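PDB 3OO8: ABC transporter binding protein AcbH from Actinoplanes, which serves as the extracellular solute receptor of an ABC transporter and binds beta-D-galactopyranose with an exclusive substrate preference. Local coordinates for residues N68-Q71 against N72-N76. The protein carries 2 engineered substitutions. Numbering follows the deposited sequence.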
ATOM      1  N   ASN A  68      -5.684   3.573  16.196  1.00 20.45           N
ATOM      2  CA  ASN A  68      -4.298   3.870  16.510  1.00 21.20           C
ATOM      3  C   ASN A  68      -3.817   3.145  17.748  1.00 19.62           C
ATOM      4  O   ASN A  68      -2.702   2.643  17.779  1.00 20.61           O
ATOM      5  CB  ASN A  68      -4.093   5.380  16.620  1.00 21.86           C
ATOM      6  CG  ASN A  68      -4.063   6.045  15.264  1.00 26.28           C
ATOM      7  OD1 ASN A  68      -4.016   5.382  14.220  1.00 31.87           O
ATOM      8  ND2 ASN A  68      -4.108   7.370  15.265  1.00 34.70           N
ATOM      9  N   THR A  69      -4.675   3.085  18.757  1.00 19.57           N
ATOM     10  CA  THR A  69      -4.366   2.362  19.986  1.00 20.38           C
ATOM     11  C   THR A  69      -4.087   0.896  19.732  1.00 21.26           C
ATOM     12  O   THR A  69      -3.136   0.349  20.283  1.00 20.62           O
ATOM     13  CB  THR A  69      -5.491   2.481  21.009  1.00 21.29           C
ATOM     14  OG1 THR A  69      -5.769   3.873  21.187  1.00 20.45           O
ATOM     15  CG2 THR A  69      -5.093   1.866  22.327  1.00 24.07           C
ATOM     16  N   PHE A  70      -4.945   0.258  18.930  1.00 17.83           N
ATOM     17  CA  PHE A  70      -4.754  -1.156  18.588  1.00 15.29           C
ATOM     18  C   PHE A  70      -3.381  -1.348  17.926  1.00 15.30           C
ATOM     19  O   PHE A  70      -2.636  -2.276  18.273  1.00 16.75           O
ATOM     20  CB  PHE A  70      -5.869  -1.626  17.625  1.00 14.92           C
ATOM     21  CG  PHE A  70      -5.885  -3.107  17.413  1.00 14.69           C
ATOM     22  CD1 PHE A  70      -6.606  -3.921  18.300  1.00 13.52           C
ATOM     23  CD2 PHE A  70      -5.197  -3.684  16.333  1.00 11.80           C
ATOM     24  CE1 PHE A  70      -6.622  -5.319  18.150  1.00 18.14           C
ATOM     25  CE2 PHE A  70      -5.196  -5.088  16.178  1.00 12.60           C
ATOM     26  CZ  PHE A  70      -5.926  -5.887  17.071  1.00 18.83           C
ATOM     27  N   GLN A  71      -3.057  -0.494  16.961  0.50 17.22           N
ATOM     28  CA  GLN A  71      -1.780  -0.575  16.266  0.50 15.87           C
ATOM     29  C   GLN A  71      -0.660  -0.485  17.314  0.50 16.08           C
ATOM     30  O   GLN A  71       0.239  -1.331  17.377  0.50 15.35           O
ATOM     31  CB  GLN A  71      -1.655   0.616  15.303  0.50 16.17           C
ATOM     32  CG  GLN A  71      -2.887   0.808  14.426  0.50 16.68           C
ATOM     33  CD  GLN A  71      -3.235  -0.425  13.627  0.50 20.99           C
ATOM     34  OE1 GLN A  71      -4.235  -1.084  13.896  0.50 15.23           O
ATOM     35  NE2 GLN A  71      -2.405  -0.749  12.641  0.50 18.15           N
ATOM     36  N   ASN A  72      -0.762   0.527  18.164  1.00 18.59           N
ATOM     37  CA  ASN A  72       0.304   0.797  19.148  1.00 20.89           C
ATOM     38  C   ASN A  72       0.494  -0.339  20.147  1.00 21.94           C
ATOM     39  O   ASN A  72       1.616  -0.557  20.624  1.00 23.13           O
ATOM     40  CB  ASN A  72       0.066   2.127  19.870  1.00 21.51           C
ATOM     41  CG  ASN A  72       0.299   3.332  18.983  1.00 21.62           C
ATOM     42  OD1 ASN A  72       1.017   3.268  17.977  1.00 24.91           O
ATOM     43  ND2 ASN A  72      -0.307   4.456  19.365  1.00 23.65           N
ATOM     44  N   ASN A  73      -0.582  -1.071  20.446  1.00 20.05           N
ATOM     45  CA  ASN A  73      -0.518  -2.140  21.444  1.00 19.86           C
ATOM     46  C   ASN A  73      -0.312  -3.538  20.875  1.00 19.24           C
ATOM     47  O   ASN A  73      -0.301  -4.515  21.631  1.00 19.72           O
ATOM     48  CB  ASN A  73      -1.783  -2.107  22.323  1.00 19.45           C
ATOM     49  CG  ASN A  73      -1.716  -3.077  23.520  1.00 26.60           C
ATOM     50  OD1 ASN A  73      -0.767  -3.046  24.320  1.00 28.25           O
ATOM     51  ND2 ASN A  73      -2.753  -3.906  23.666  1.00 20.28           N
ATOM     52  N   ILE A  74      -0.124  -3.651  19.565  1.00 16.93           N
ATOM     53  CA  ILE A  74      -0.115  -4.984  18.943  1.00 17.18           C
ATOM     54  C   ILE A  74       0.788  -6.060  19.554  1.00 18.18           C
ATOM     55  O   ILE A  74       0.341  -7.178  19.795  1.00 18.88           O
ATOM     56  CB  ILE A  74       0.049  -4.902  17.391  1.00 18.37           C
ATOM     57  CG1 ILE A  74      -0.237  -6.252  16.726  1.00 16.76           C
ATOM     58  CG2 ILE A  74       1.421  -4.351  16.992  1.00 15.49           C
ATOM     59  CD1 ILE A  74      -1.650  -6.723  16.893  1.00 16.59           C
ATOM     60  N   SER A  75       2.062  -5.749  19.787  1.00 20.04           N
ATOM     61  CA  SER A  75       2.977  -6.773  20.308  1.00 21.09           C
ATOM     62  C   SER A  75       2.524  -7.235  21.705  1.00 21.00           C
ATOM     63  O   SER A  75       2.469  -8.443  21.987  1.00 22.06           O
ATOM     64  CB  SER A  75       4.419  -6.235  20.319  1.00 22.66           C
ATOM     65  OG  SER A  75       5.319  -7.247  20.760  1.00 24.83           O
ATOM     66  N   ASN A  76       2.182  -6.283  22.570  1.00 20.18           N
ATOM     67  CA  ASN A  76       1.722  -6.596  23.933  1.00 20.92           C
ATOM     68  C   ASN A  76       0.420  -7.391  23.879  1.00 20.43           C
ATOM     69  O   ASN A  76       0.213  -8.352  24.632  1.00 20.23           O
ATOM     70  CB  ASN A  76       1.472  -5.307  24.725  1.00 21.23           C
ATOM     71  CG  ASN A  76       1.027  -5.571  26.165  1.00 27.69           C
ATOM     72  OD1 ASN A  76       1.672  -6.317  26.904  1.00 39.77           O
ATOM     73  ND2 ASN A  76      -0.069  -4.951  26.567  1.00 32.65           N
TER
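F70 and I74, one turn apart on the buried face of helix 67-79, touch through CE2 of the ring and CD1 of the isoleucine at 4.0 Å, the two side chains running obliquely to each other. Both reach this meeting by the same first torsion: CG of F70 (chi1 -170°) and CG1 of I74 (chi1 -168°) stand anti to the backbone N. The other branch of I74, CG2, lies 3.3 Å from the carbonyl O of Q71.

In the backbone, i+4 bonds give way to an i+3 bond at I74. The amide N of N72 bonds to the O of N68 and the N of N73 to the O of T69, both at 2.9 Å; an added weak bond from N73 N to F70 O is the first sign of the shift. The N of I74 then takes the O of Q71 at 3.2 Å, straight at the hydrogen but with the donor well above the carbonyl plane of Q71, not on a lone pair. The helix is kinked at S75 and N76, whose N atoms make no bond to the preceding turn.

Across the kink, OD1 of N73 accepts a bond from ND2 of N76 at 3.0 Å, on a lone pair in the carbonyl plane and nearly within the amide plane of N76. N72 turns back, with its CG 3.3 Å from the O of N68.

In one of its two conformers Q71 bends at chi2 (-56°), with OE1 hydrogen-bonded to ND2 of N35. Q71 and H67, at the start of the same helix, are beta-D-galactose-binding residues of this class 2 solute-binding protein fold, and I74 packs against W88 and R93, the latter another sugar-site residue, on helix 92-99; no galactose is bound to this chain.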